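Local coordinates for protein peptidase M3B, oligoendopeptidase F (Enterococcus faecium, PDB 2QR4) that probably hydrolyses peptide bonds in short oligopeptides, as a member of the M3B family of zinc metallopeptidases, at residues A[437-449]-A[463-476]. Residues are numbered along the deposited sequence; the frame is centred on the assembly and turned at random.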
loop_
_atom_site.group_PDB
_atom_site.type_symbol
_atom_site.label_atom_id
_atom_site.label_comp_id
_atom_site.label_asym_id
_atom_site.label_seq_id
_atom_site.Cartn_x
_atom_site.Cartn_y
_atom_site.Cartn_z
ATOM N N PHE A 437 15.838 -9.815 -24.632
ATOM C CA PHE A 437 15.364 -8.481 -24.976
ATOM C C PHE A 437 14.239 -8.001 -24.056
ATOM O O PHE A 437 14.321 -6.912 -23.473
ATOM C CB PHE A 437 14.965 -8.386 -26.467
ATOM C CG PHE A 437 16.145 -8.314 -27.394
ATOM C CD1 PHE A 437 16.955 -7.181 -27.421
ATOM C CD2 PHE A 437 16.475 -9.394 -28.214
ATOM C CE1 PHE A 437 18.083 -7.119 -28.261
ATOM C CE2 PHE A 437 17.589 -9.334 -29.070
ATOM C CZ PHE A 437 18.391 -8.190 -29.086
ATOM N N ARG A 438 13.201 -8.812 -23.917
ATOM C CA ARG A 438 12.033 -8.421 -23.126
ATOM C C ARG A 438 12.355 -8.309 -21.617
ATOM O O ARG A 438 12.030 -7.311 -20.971
ATOM C CB ARG A 438 10.886 -9.387 -23.416
ATOM C CG ARG A 438 9.573 -9.123 -22.696
ATOM C CD ARG A 438 8.426 -9.806 -23.465
ATOM N NE ARG A 438 7.197 -9.953 -22.681
ATOM C CZ ARG A 438 6.330 -8.965 -22.440
ATOM N NH1 ARG A 438 5.253 -9.208 -21.715
ATOM N NH2 ARG A 438 6.536 -7.727 -22.900
ATOM N N GLN A 439 13.037 -9.304 -21.063
ATOM C CA GLN A 439 13.394 -9.240 -19.654
ATOM C C GLN A 439 14.359 -8.096 -19.394
ATOM O O GLN A 439 14.270 -7.404 -18.372
ATOM C CB GLN A 439 13.957 -10.563 -19.166
ATOM C CG GLN A 439 12.982 -11.746 -19.352
ATOM C CD GLN A 439 11.562 -11.443 -18.849
ATOM O OE1 GLN A 439 10.585 -11.729 -19.530
ATOM N NE2 GLN A 439 11.453 -10.885 -17.647
ATOM N N THR A 440 15.261 -7.857 -20.334
ATOM C CA THR A 440 16.170 -6.737 -20.168
ATOM C C THR A 440 15.448 -5.389 -20.271
ATOM O O THR A 440 15.776 -4.458 -19.543
ATOM C CB THR A 440 17.327 -6.823 -21.135
ATOM O OG1 THR A 440 18.063 -8.009 -20.830
ATOM C CG2 THR A 440 18.240 -5.606 -20.994
ATOM N N GLN A 441 14.460 -5.302 -21.165
ATOM C CA GLN A 441 13.587 -4.137 -21.247
ATOM C C GLN A 441 13.008 -3.850 -19.854
ATOM O O GLN A 441 13.060 -2.714 -19.366
ATOM C CB GLN A 441 12.446 -4.386 -22.244
ATOM C CG GLN A 441 11.566 -3.138 -22.555
ATOM C CD GLN A 441 10.376 -3.466 -23.460
ATOM O OE1 GLN A 441 10.318 -4.531 -24.072
ATOM N NE2 GLN A 441 9.413 -2.563 -23.524
ATOM N N PHE A 442 12.472 -4.899 -19.228
ATOM C CA PHE A 442 11.898 -4.812 -17.898
ATOM C C PHE A 442 12.970 -4.374 -16.909
ATOM O O PHE A 442 12.713 -3.526 -16.060
ATOM C CB PHE A 442 11.284 -6.160 -17.459
ATOM C CG PHE A 442 10.050 -6.574 -18.247
ATOM C CD1 PHE A 442 9.349 -5.658 -19.016
ATOM C CD2 PHE A 442 9.567 -7.877 -18.171
ATOM C CE1 PHE A 442 8.215 -6.036 -19.727
ATOM C CE2 PHE A 442 8.429 -8.267 -18.873
ATOM C CZ PHE A 442 7.748 -7.339 -19.658
ATOM N N ALA A 443 14.175 -4.944 -17.025
ATOM C CA ALA A 443 15.240 -4.627 -16.078
ATOM C C ALA A 443 15.642 -3.172 -16.183
ATOM O O ALA A 443 15.965 -2.530 -15.173
ATOM C CB ALA A 443 16.457 -5.538 -16.260
ATOM N N GLU A 444 15.625 -2.662 -17.409
ATOM C CA GLU A 444 15.955 -1.267 -17.671
ATOM C C GLU A 444 14.889 -0.344 -17.081
ATOM O O GLU A 444 15.218 0.675 -16.471
ATOM C CB GLU A 444 16.138 -1.013 -19.176
ATOM C CG GLU A 444 16.714 0.385 -19.507
ATOM C CD GLU A 444 17.088 0.566 -20.992
ATOM O OE1 GLU A 444 17.110 -0.417 -21.763
ATOM O OE2 GLU A 444 17.374 1.707 -21.391
ATOM N N PHE A 445 13.617 -0.712 -17.241
ATOM C CA PHE A 445 12.536 0.088 -16.682
ATOM C C PHE A 445 12.561 0.030 -15.162
ATOM O O PHE A 445 12.381 1.045 -14.486
ATOM C CB PHE A 445 11.176 -0.353 -17.214
ATOM C CG PHE A 445 10.091 0.668 -17.014
ATOM C CD1 PHE A 445 10.142 1.886 -17.674
ATOM C CD2 PHE A 445 9.023 0.415 -16.154
ATOM C CE1 PHE A 445 9.149 2.838 -17.484
ATOM C CE2 PHE A 445 8.020 1.356 -15.963
ATOM C CZ PHE A 445 8.082 2.570 -16.627
ATOM N N GLU A 446 12.799 -1.148 -14.609
ATOM C CA GLU A 446 12.863 -1.256 -13.153
ATOM C C GLU A 446 13.897 -0.301 -12.587
ATOM O O GLU A 446 13.625 0.429 -11.635
ATOM C CB GLU A 446 13.146 -2.681 -12.696
ATOM C CG GLU A 446 13.248 -2.826 -11.188
ATOM C CD GLU A 446 13.218 -4.289 -10.720
ATOM O OE1 GLU A 446 13.532 -5.193 -11.525
ATOM O OE2 GLU A 446 12.882 -4.533 -9.538
ATOM N N HIS A 447 15.080 -0.280 -13.191
ATOM C CA HIS A 447 16.134 0.582 -12.687
ATOM C C HIS A 447 15.761 2.046 -12.879
ATOM O O HIS A 447 15.985 2.870 -11.991
ATOM C CB HIS A 447 17.479 0.272 -13.343
ATOM C CG HIS A 447 18.640 0.887 -12.631
ATOM N ND1 HIS A 447 19.640 1.572 -13.287
ATOM C CD2 HIS A 447 18.951 0.936 -11.314
ATOM C CE1 HIS A 447 20.526 2.004 -12.408
ATOM N NE2 HIS A 447 20.132 1.631 -11.203
ATOM N N PHE A 448 15.191 2.359 -14.041
ATOM C CA PHE A 448 14.731 3.721 -14.355
ATOM C C PHE A 448 13.756 4.240 -13.288
ATOM O O PHE A 448 13.870 5.374 -12.842
ATOM C CB PHE A 448 14.109 3.748 -15.755
ATOM C CG PHE A 448 13.340 5.007 -16.075
ATOM C CD1 PHE A 448 13.982 6.113 -16.609
ATOM C CD2 PHE A 448 11.966 5.067 -15.873
ATOM C CE1 PHE A 448 13.270 7.266 -16.934
ATOM C CE2 PHE A 448 11.243 6.227 -16.180
ATOM C CZ PHE A 448 11.899 7.323 -16.721
HETATM N N MSE A 449 12.824 3.398 -12.853
HETATM C CA MSE A 449 11.880 3.798 -11.811
HETATM C C MSE A 449 12.558 4.109 -10.477
HETATM O O MSE A 449 12.193 5.077 -9.819
HETATM C CB MSE A 449 10.810 2.720 -11.587
HETATM C CG MSE A 449 9.725 2.703 -12.642
HETATM SE SE MSE A 449 8.301 1.421 -12.189
HETATM C CE MSE A 449 9.335 -0.255 -12.258
ATOM N N TYR A 463 3.678 9.809 -16.280
ATOM C CA TYR A 463 5.107 9.757 -16.494
ATOM C C TYR A 463 5.587 8.324 -16.724
ATOM O O TYR A 463 6.450 8.071 -17.567
ATOM C CB TYR A 463 5.833 10.341 -15.293
ATOM C CG TYR A 463 7.316 10.411 -15.488
ATOM C CD1 TYR A 463 7.858 11.154 -16.531
ATOM C CD2 TYR A 463 8.181 9.731 -14.646
ATOM C CE1 TYR A 463 9.230 11.232 -16.718
ATOM C CE2 TYR A 463 9.555 9.804 -14.822
ATOM C CZ TYR A 463 10.075 10.561 -15.854
ATOM O OH TYR A 463 11.437 10.640 -16.044
ATOM N N LEU A 464 5.036 7.391 -15.966
ATOM C CA LEU A 464 5.436 5.977 -16.095
ATOM C C LEU A 464 5.077 5.470 -17.494
ATOM O O LEU A 464 5.873 4.807 -18.160
ATOM C CB LEU A 464 4.742 5.128 -15.027
ATOM C CG LEU A 464 5.444 4.500 -13.811
ATOM C CD1 LEU A 464 6.873 4.922 -13.588
ATOM C CD2 LEU A 464 4.629 4.705 -12.582
ATOM N N SER A 465 3.883 5.829 -17.946
ATOM C CA SER A 465 3.357 5.344 -19.210
ATOM C C SER A 465 4.065 5.939 -20.409
ATOM O O SER A 465 4.482 5.196 -21.299
ATOM C CB SER A 465 1.854 5.564 -19.271
ATOM O OG SER A 465 1.255 5.004 -18.105
ATOM N N ASP A 466 4.237 7.259 -20.428
ATOM C CA ASP A 466 5.032 7.900 -21.483
ATOM C C ASP A 466 6.455 7.323 -21.524
ATOM O O ASP A 466 7.017 7.115 -22.598
ATOM C CB ASP A 466 5.096 9.431 -21.292
ATOM C CG ASP A 466 3.717 10.109 -21.406
ATOM O OD1 ASP A 466 3.601 11.311 -21.046
ATOM O OD2 ASP A 466 2.744 9.448 -21.844
ATOM N N SER A 467 7.038 7.075 -20.351
ATOM C CA SER A 467 8.380 6.536 -20.269
ATOM C C SER A 467 8.399 5.118 -20.819
ATOM O O SER A 467 9.244 4.770 -21.644
ATOM C CB SER A 467 8.861 6.558 -18.826
ATOM O OG SER A 467 9.113 7.886 -18.431
ATOM N N TYR A 468 7.444 4.308 -20.378
ATOM C CA TYR A 468 7.364 2.927 -20.844
ATOM C C TYR A 468 7.076 2.852 -22.339
ATOM O O TYR A 468 7.720 2.094 -23.068
ATOM C CB TYR A 468 6.320 2.130 -20.065
ATOM C CG TYR A 468 6.413 0.657 -20.327
ATOM C CD1 TYR A 468 7.243 -0.149 -19.566
ATOM C CD2 TYR A 468 5.689 0.073 -21.342
ATOM C CE1 TYR A 468 7.342 -1.497 -19.812
ATOM C CE2 TYR A 468 5.769 -1.282 -21.591
ATOM C CZ TYR A 468 6.603 -2.059 -20.833
ATOM O OH TYR A 468 6.684 -3.406 -21.096
ATOM N N GLY A 469 6.120 3.649 -22.803
ATOM C CA GLY A 469 5.893 3.763 -24.247
ATOM C C GLY A 469 7.161 4.034 -25.046
ATOM O O GLY A 469 7.394 3.409 -26.088
ATOM N N LYS A 470 7.998 4.954 -24.569
ATOM C CA LYS A 470 9.216 5.299 -25.314
ATOM C C LYS A 470 10.226 4.162 -25.338
ATOM O O LYS A 470 10.841 3.889 -26.372
ATOM C CB LYS A 470 9.868 6.568 -24.758
ATOM C CG LYS A 470 9.204 7.831 -25.255
ATOM C CD LYS A 470 9.424 9.018 -24.326
ATOM C CE LYS A 470 8.588 10.209 -24.823
ATOM N NZ LYS A 470 9.137 11.501 -24.350
ATOM N N LEU A 471 10.381 3.500 -24.194
ATOM C CA LEU A 471 11.342 2.413 -24.044
ATOM C C LEU A 471 10.913 1.258 -24.942
ATOM O O LEU A 471 11.738 0.616 -25.594
ATOM C CB LEU A 471 11.404 1.962 -22.577
ATOM C CG LEU A 471 12.404 0.882 -22.164
ATOM C CD1 LEU A 471 13.825 1.386 -22.269
ATOM C CD2 LEU A 471 12.124 0.416 -20.742
ATOM N N ASN A 472 9.609 1.019 -25.003
ATOM C CA ASN A 472 9.090 -0.045 -25.847
ATOM C C ASN A 472 9.426 0.188 -27.319
ATOM O O ASN A 472 9.830 -0.739 -28.024
ATOM C CB ASN A 472 7.580 -0.197 -25.665
ATOM C CG ASN A 472 7.085 -1.579 -26.067
ATOM O OD1 ASN A 472 7.298 -2.561 -25.365
ATOM N ND2 ASN A 472 6.421 -1.652 -27.197
ATOM N N ALA A 473 9.278 1.432 -27.767
ATOM C CA ALA A 473 9.509 1.798 -29.165
ATOM C C ALA A 473 10.985 1.698 -29.495
ATOM O O ALA A 473 11.347 1.294 -30.599
ATOM C CB ALA A 473 8.989 3.226 -29.445
ATOM N N LYS A 474 11.830 2.072 -28.531
ATOM C CA LYS A 474 13.282 1.950 -28.671
ATOM C C LYS A 474 13.664 0.482 -28.873
ATOM O O LYS A 474 14.489 0.152 -29.720
ATOM C CB LYS A 474 13.987 2.495 -27.417
ATOM C CG LYS A 474 15.527 2.483 -27.485
ATOM C CD LYS A 474 16.212 3.086 -26.233
ATOM C CE LYS A 474 16.340 2.030 -25.117
ATOM N NZ LYS A 474 17.220 2.443 -23.963
ATOM N N TYR A 475 13.058 -0.396 -28.078
ATOM C CA TYR A 475 13.330 -1.813 -28.182
ATOM C C TYR A 475 12.779 -2.431 -29.466
ATOM O O TYR A 475 13.489 -3.099 -30.189
ATOM C CB TYR A 475 12.809 -2.547 -26.952
ATOM C CG TYR A 475 13.833 -2.637 -25.857
ATOM C CD1 TYR A 475 14.213 -1.510 -25.163
ATOM C CD2 TYR A 475 14.443 -3.855 -25.534
ATOM C CE1 TYR A 475 15.166 -1.570 -24.167
ATOM C CE2 TYR A 475 15.388 -3.932 -24.534
ATOM C CZ TYR A 475 15.750 -2.775 -23.857
ATOM O OH TYR A 475 16.695 -2.801 -22.864
ATOM N N TYR A 476 11.527 -2.181 -29.788
ATOM C CA TYR A 476 10.961 -2.877 -30.924
ATOM C C TYR A 476 11.259 -2.267 -32.278
ATOM O O TYR A 476 11.234 -2.973 -33.284
ATOM C CB TYR A 476 9.469 -3.105 -30.716
ATOM C CG TYR A 476 9.239 -4.201 -29.698
ATOM C CD1 TYR A 476 9.315 -5.550 -30.060
ATOM C CD2 TYR A 476 9.007 -3.894 -28.368
ATOM C CE1 TYR A 476 9.109 -6.551 -29.119
ATOM C CE2 TYR A 476 8.817 -4.888 -27.427
ATOM C CZ TYR A 476 8.854 -6.205 -27.808
ATOM O OH TYR A 476 8.659 -7.171 -26.863
HETATM O O HOH W 1 8.232 -6.427 -24.312
#
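Phe445 and Gln441 enter helix 463-476 as knobs into holes, and Tyr475 is the reciprocal knob, set among Phe437, Thr440, Gln441 and Glu444, in a roughly antiparallel pair (segment axes at 147°) within the mostly helical peptidase M3 fold. Among the aromatic contacts, Tyr468 turns its edge to the face of Phe445 in a T-shaped pair, ring centroids 5.1 Å apart; CD1 of Tyr468 lies over the middle of that face, while Ser467 CB meets the Phe445 ring edge, near its plane. Leu471 CD2 packs on Phe445 CB, and Leu464 CD1 bridges Phe445 CZ and Met449 CG. CB of Gln441 makes a CH-pi contact over the face of Tyr475. The polar contacts begin with Glu444: OE1 accepts from Tyr475 OH at 2.7 Å, and OE2 forms a salt bridge with Lys474 NZ. Asn257 on helix 246-258 bonds to both Glu444 OE1 and Lys474 NZ. With CG anti to the backbone N (chi1 -172°), Gln441 stretches along Tyr475 to Asn472, where Gln441 NE2 donates to Asn472 OD1 at 2.8 Å, fairly straight (N-H...O 162°). Arg438 NH1 is salt-bridged to Glu489; its NH2 donates to a water that donates to Gln441 OE1 and also bonds to Tyr476 OH.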